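Local coordinates for phytoene synthase (Enterococcus hirae, PDB 5IYS), which probably joins two prenyl diphosphates head to head, as squalene and phytoene synthases do, in a magnesium-dependent condensation, at residues Asp7-Glu11 with Arg40-Ser44; Phe228-Pro232 with Tyr285-Tyr289. The contacts are given in a common frame with arbitrary orientation. Residues are numbered along the deposited sequence.

Interaction 1: Asp7-Glu11 with Arg40-Ser44; sequences DPFQE and RKAQS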
loop_
_atom_site.group_PDB
_atom_site.type_symbol
_atom_site.label_atom_id
_atom_site.label_comp_id
_atom_site.label_asym_id
_atom_site.label_seq_id
_atom_site.Cartn_x
_atom_site.Cartn_y
_atom_site.Cartn_z
ATOM N N ASP A 7 -17.217 22.164 13.763
ATOM C CA ASP A 7 -17.116 21.011 12.832
ATOM C C ASP A 7 -15.675 20.977 12.314
ATOM O O ASP A 7 -15.288 21.818 11.499
ATOM C CB ASP A 7 -18.116 21.212 11.678
ATOM C CG ASP A 7 -18.008 20.158 10.617
ATOM O OD1 ASP A 7 -17.025 19.389 10.672
ATOM O OD2 ASP A 7 -18.910 20.073 9.741
ATOM N N PRO A 8 -14.874 20.017 12.802
ATOM C CA PRO A 8 -13.430 20.039 12.514
ATOM C C PRO A 8 -13.101 19.795 11.041
ATOM O O PRO A 8 -12.044 20.227 10.575
ATOM C CB PRO A 8 -12.854 18.953 13.432
ATOM C CG PRO A 8 -14.006 18.050 13.744
ATOM C CD PRO A 8 -15.261 18.893 13.664
ATOM N N PHE A 9 -14.048 19.236 10.282
ATOM C CA PHE A 9 -13.859 19.087 8.844
ATOM C C PHE A 9 -14.125 20.375 8.080
ATOM O O PHE A 9 -13.718 20.526 6.921
ATOM C CB PHE A 9 -14.655 17.897 8.280
ATOM C CG PHE A 9 -14.155 16.558 8.752
ATOM C CD1 PHE A 9 -14.636 15.983 9.914
ATOM C CD2 PHE A 9 -13.178 15.867 8.036
ATOM C CE1 PHE A 9 -14.127 14.790 10.403
ATOM C CE2 PHE A 9 -12.666 14.665 8.516
ATOM C CZ PHE A 9 -13.161 14.096 9.670
ATOM N N GLN A 10 -14.795 21.324 8.731
ATOM C CA GLN A 10 -14.916 22.643 8.150
ATOM C C GLN A 10 -13.712 23.464 8.604
ATOM O O GLN A 10 -13.069 24.141 7.797
ATOM C CB GLN A 10 -16.253 23.296 8.550
ATOM C CG GLN A 10 -16.455 24.728 8.088
ATOM C CD GLN A 10 -17.499 25.484 8.918
ATOM O OE1 GLN A 10 -18.226 26.331 8.387
ATOM N NE2 GLN A 10 -17.554 25.208 10.226
ATOM N N GLU A 11 -13.402 23.388 9.896
ATOM C CA GLU A 11 -12.298 24.168 10.449
ATOM C C GLU A 11 -10.990 23.914 9.688
ATOM O O GLU A 11 -10.289 24.856 9.301
ATOM C CB GLU A 11 -12.082 23.858 11.932
ATOM C CG GLU A 11 -10.997 24.751 12.534
ATOM C CD GLU A 11 -10.898 24.659 14.046
ATOM O OE1 GLU A 11 -11.780 24.012 14.650
ATOM O OE2 GLU A 11 -9.934 25.219 14.623
ATOM N N ARG A 40 -16.285 11.895 5.413
ATOM C CA ARG A 40 -15.324 12.114 6.486
ATOM C C ARG A 40 -14.328 10.983 6.672
ATOM O O ARG A 40 -13.150 11.232 6.977
ATOM C CB ARG A 40 -16.001 12.498 7.799
ATOM C CG ARG A 40 -16.713 13.835 7.676
ATOM C CD ARG A 40 -17.739 14.117 8.779
ATOM N NE ARG A 40 -18.443 15.327 8.379
ATOM C CZ ARG A 40 -18.446 16.475 9.057
ATOM N NH1 ARG A 40 -17.990 16.550 10.308
ATOM N NH2 ARG A 40 -18.929 17.552 8.459
ATOM N N LYS A 41 -14.790 9.753 6.455
ATOM C CA LYS A 41 -13.872 8.614 6.444
ATOM C C LYS A 41 -12.955 8.655 5.240
ATOM O O LYS A 41 -11.742 8.449 5.355
ATOM C CB LYS A 41 -14.647 7.286 6.519
ATOM C CG LYS A 41 -15.100 6.985 7.946
ATOM C CD LYS A 41 -15.881 5.680 8.017
ATOM C CE LYS A 41 -15.974 5.174 9.462
ATOM N NZ LYS A 41 -16.897 3.984 9.471
ATOM N N ALA A 42 -13.495 9.036 4.086
ATOM C CA ALA A 42 -12.634 9.147 2.925
ATOM C C ALA A 42 -11.545 10.213 3.143
ATOM O O ALA A 42 -10.375 10.009 2.830
ATOM C CB ALA A 42 -13.478 9.459 1.666
ATOM N N GLN A 43 -11.915 11.355 3.687
ATOM C CA GLN A 43 -10.920 12.431 3.880
ATOM C C GLN A 43 -9.870 11.980 4.889
ATOM O O GLN A 43 -8.719 12.349 4.805
ATOM C CB GLN A 43 -11.632 13.648 4.476
ATOM C CG GLN A 43 -12.554 14.333 3.462
ATOM C CD GLN A 43 -13.330 15.458 4.122
ATOM O OE1 GLN A 43 -14.133 15.225 5.018
ATOM N NE2 GLN A 43 -13.027 16.680 3.735
ATOM N N SER A 44 -10.282 11.155 5.843
ATOM C CA SER A 44 -9.372 10.605 6.846
ATOM C C SER A 44 -8.368 9.673 6.174
ATOM O O SER A 44 -7.184 9.754 6.452
ATOM C CB SER A 44 -10.147 9.872 7.942
ATOM O OG SER A 44 -11.019 10.772 8.637
HETATM O O HOH W 1 -13.292 18.985 4.919
#
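F9 and R40 account for most of the 264 Å² buried here, 109 Å² on F9 and 84 Å² on R40. Their CA atoms, 7.5 Å apart, are the nearest pair across the segments, and both CA-to-CB bonds point toward the other segment. The R40 chain runs over the F9 ring: R40 CG stands 3.7 Å from the ring centroid and 10° off its normal, a CH-pi contact with the face. The guanidinium lies with F9 CB over one face, R40 NH1 3.4 Å from F9 CD1, and meets D7 at its edge in a two-pronged salt bridge, R40 NH2 to D7 OD2 at 2.8 Å (N-H...O angle 176°) and R40 NH1 to D7 OD1 at 3.0 Å (138°). D7 OD1 also accepts from F9 N at 3.0 Å, an Asx turn at the start of helix 8-11, so one carboxylate both shapes that turn and pairs with helix 39-60. Q43 OE1 approaches F9 CD2 at 3.2 Å, and a water donates to F9 O (2.6 Å) and accepts from Q43 NE2 (2.6 Å), joining the F9 backbone to the Q43 side chain. F16 stacks on F9, while V94 and N98 of helix 87-98 also touch it, placing the ring between helices of the all-alpha prenyl synthase fold. One arginine thus spans the buried ring and the exposed charge pair, its guanidinium serving both.

Interaction 2: Phe228-Pro232 with Tyr285-Tyr289; sequences FEMFP and YLKSY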
loop_
_atom_site.group_PDB
_atom_site.type_symbol
_atom_site.label_atom_id
_atom_site.label_comp_id
_atom_site.label_asym_id
_atom_site.label_seq_id
_atom_site.Cartn_x
_atom_site.Cartn_y
_atom_site.Cartn_z
ATOM N N PHE A 228 -9.552 -11.287 2.824
ATOM C CA PHE A 228 -10.991 -11.056 2.643
ATOM C C PHE A 228 -11.841 -11.689 3.758
ATOM O O PHE A 228 -12.995 -11.313 3.951
ATOM C CB PHE A 228 -11.480 -11.566 1.274
ATOM C CG PHE A 228 -10.836 -10.886 0.083
ATOM C CD1 PHE A 228 -10.099 -9.714 0.232
ATOM C CD2 PHE A 228 -10.917 -11.470 -1.185
ATOM C CE1 PHE A 228 -9.583 -9.044 -0.874
ATOM C CE2 PHE A 228 -10.387 -10.823 -2.305
ATOM C CZ PHE A 228 -9.691 -9.625 -2.147
ATOM N N GLU A 229 -11.221 -12.513 4.596
ATOM C CA GLU A 229 -11.873 -13.008 5.798
ATOM C C GLU A 229 -12.329 -11.896 6.753
ATOM O O GLU A 229 -13.298 -12.064 7.511
ATOM C CB GLU A 229 -10.876 -13.897 6.524
ATOM C CG GLU A 229 -11.364 -14.484 7.816
ATOM C CD GLU A 229 -10.301 -15.400 8.419
ATOM O OE1 GLU A 229 -9.842 -16.323 7.702
ATOM O OE2 GLU A 229 -9.909 -15.160 9.585
ATOM N N MET A 230 -11.693 -10.726 6.666
ATOM C CA MET A 230 -12.101 -9.618 7.536
ATOM C C MET A 230 -13.444 -9.000 7.176
ATOM O O MET A 230 -14.007 -8.270 7.982
ATOM C CB MET A 230 -11.027 -8.533 7.596
ATOM C CG MET A 230 -10.858 -7.776 6.318
ATOM S SD MET A 230 -9.447 -6.632 6.478
ATOM C CE MET A 230 -8.709 -6.940 4.885
ATOM N N PHE A 231 -13.995 -9.283 5.998
ATOM C CA PHE A 231 -15.151 -8.474 5.561
ATOM C C PHE A 231 -16.347 -8.400 6.502
ATOM O O PHE A 231 -16.956 -7.330 6.681
ATOM C CB PHE A 231 -15.564 -8.770 4.109
ATOM C CG PHE A 231 -14.600 -8.202 3.084
ATOM C CD1 PHE A 231 -14.182 -6.883 3.164
ATOM C CD2 PHE A 231 -14.100 -8.993 2.056
ATOM C CE1 PHE A 231 -13.283 -6.359 2.233
ATOM C CE2 PHE A 231 -13.230 -8.470 1.098
ATOM C CZ PHE A 231 -12.769 -7.181 1.231
ATOM N N PRO A 232 -16.714 -9.543 7.125
ATOM C CA PRO A 232 -17.891 -9.485 7.978
ATOM C C PRO A 232 -17.758 -8.524 9.154
ATOM O O PRO A 232 -18.780 -8.113 9.720
ATOM C CB PRO A 232 -18.058 -10.938 8.463
ATOM C CG PRO A 232 -17.454 -11.769 7.325
ATOM C CD PRO A 232 -16.304 -10.914 6.791
ATOM N N TYR A 285 -19.770 -9.309 -5.532
ATOM C CA TYR A 285 -19.018 -10.149 -4.614
ATOM C C TYR A 285 -19.420 -9.943 -3.150
ATOM O O TYR A 285 -19.559 -10.917 -2.389
ATOM C CB TYR A 285 -17.512 -9.952 -4.830
ATOM C CG TYR A 285 -16.663 -10.548 -3.739
ATOM C CD1 TYR A 285 -16.411 -11.909 -3.686
ATOM C CD2 TYR A 285 -16.142 -9.743 -2.738
ATOM C CE1 TYR A 285 -15.650 -12.449 -2.653
ATOM C CE2 TYR A 285 -15.426 -10.273 -1.704
ATOM C CZ TYR A 285 -15.160 -11.611 -1.679
ATOM O OH TYR A 285 -14.429 -12.090 -0.624
ATOM N N LEU A 286 -19.679 -8.689 -2.776
ATOM C CA LEU A 286 -20.012 -8.366 -1.406
ATOM C C LEU A 286 -21.378 -8.888 -0.974
ATOM O O LEU A 286 -21.555 -9.224 0.195
ATOM C CB LEU A 286 -19.920 -6.860 -1.156
ATOM C CG LEU A 286 -18.447 -6.435 -1.194
ATOM C CD1 LEU A 286 -18.307 -4.931 -1.018
ATOM C CD2 LEU A 286 -17.642 -7.169 -0.117
ATOM N N LYS A 287 -22.317 -8.993 -1.912
ATOM C CA LYS A 287 -23.610 -9.607 -1.621
ATOM C C LYS A 287 -23.464 -11.006 -1.014
ATOM O O LYS A 287 -24.312 -11.428 -0.236
ATOM C CB LYS A 287 -24.474 -9.686 -2.879
ATOM C CG LYS A 287 -25.049 -8.360 -3.334
ATOM C CD LYS A 287 -25.485 -8.442 -4.795
ATOM C CE LYS A 287 -26.761 -7.642 -5.065
ATOM N NZ LYS A 287 -26.655 -6.218 -4.625
ATOM N N SER A 288 -22.394 -11.720 -1.359
ATOM C CA SER A 288 -22.101 -13.021 -0.750
ATOM C C SER A 288 -21.589 -12.967 0.688
ATOM O O SER A 288 -21.250 -14.004 1.267
ATOM C CB SER A 288 -21.105 -13.808 -1.599
ATOM O OG SER A 288 -19.765 -13.457 -1.290
ATOM N N TYR A 289 -21.478 -11.766 1.252
ATOM C CA TYR A 289 -21.529 -11.614 2.705
ATOM C C TYR A 289 -22.895 -11.074 3.108
ATOM O O TYR A 289 -23.797 -11.014 2.268
ATOM C CB TYR A 289 -20.405 -10.704 3.217
ATOM C CG TYR A 289 -19.035 -11.162 2.783
ATOM C CD1 TYR A 289 -18.647 -11.052 1.455
ATOM C CD2 TYR A 289 -18.180 -11.819 3.666
ATOM C CE1 TYR A 289 -17.427 -11.516 1.026
ATOM C CE2 TYR A 289 -16.937 -12.259 3.251
ATOM C CZ TYR A 289 -16.562 -12.078 1.931
ATOM O OH TYR A 289 -15.336 -12.496 1.473
ATOM O OXT TYR A 289 -23.135 -10.735 4.269
#
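The chain's last residues approach the turn between helices 207-227 and 236-258 most closely at P232 and Y289, whose CA atoms are 6.8 Å apart. In this all-alpha squalene/phytoene synthase fold, helix 272-287 ends beside that turn; F231 N bonds F228 O at 3.1 Å, and 3-10 geometry begins at F231. No hydrogen bond crosses between the segments, and the 240 Å² interface is largely aromatic. F231 directs its edge to the face of Y289 (centroids 5.7 Å apart, planes at 80°), and F231 CB lies 4.0 Å from the Y289 centroid, 18° off the normal, a CH-pi contact. P232 CG meets the edge of that ring, 3.7 Å from Y289 CD2. Y285 packs against F231, CE2 to CE2 at 4.0 Å, and obliquely against F228 (centroids 6.0 Å apart, planes at 55°); its ring also meets F247 of helix 236-258. Both tyrosine hydroxyls approach F228, Y285 OH 3.5 Å from F228 CB and Y289 OH 3.6 Å from F228 O. Within 285-289, Y285 OH and Y289 OH are 2.3 Å apart, very short for a hydrogen bond.

Overall arrangement
Both segments of interaction 1 precede both of interaction 2 in sequence. Their centres are 27 Å apart and their nearest atoms about 12 Å apart, without touching. Each brings one end of the modelled chain onto the helical body: residues 7-11 meet helix 39-60, and residues 285-289, ending helix 272-287, meet the turn between helices 207-227 and 236-258. The centres of interactions 1 and 2 lie about 22 and 20 Å from the centre of the chain, away from the annotated sites. Helix 39-60 nevertheless continues to the magnesium ligands D56 and D60, and the side chains of S44 and F231 are about 10 and 8 Å from a bound farnesyl thiodiphosphate, not necessarily the same molecule. Both termini therefore pack outside the ligand pocket.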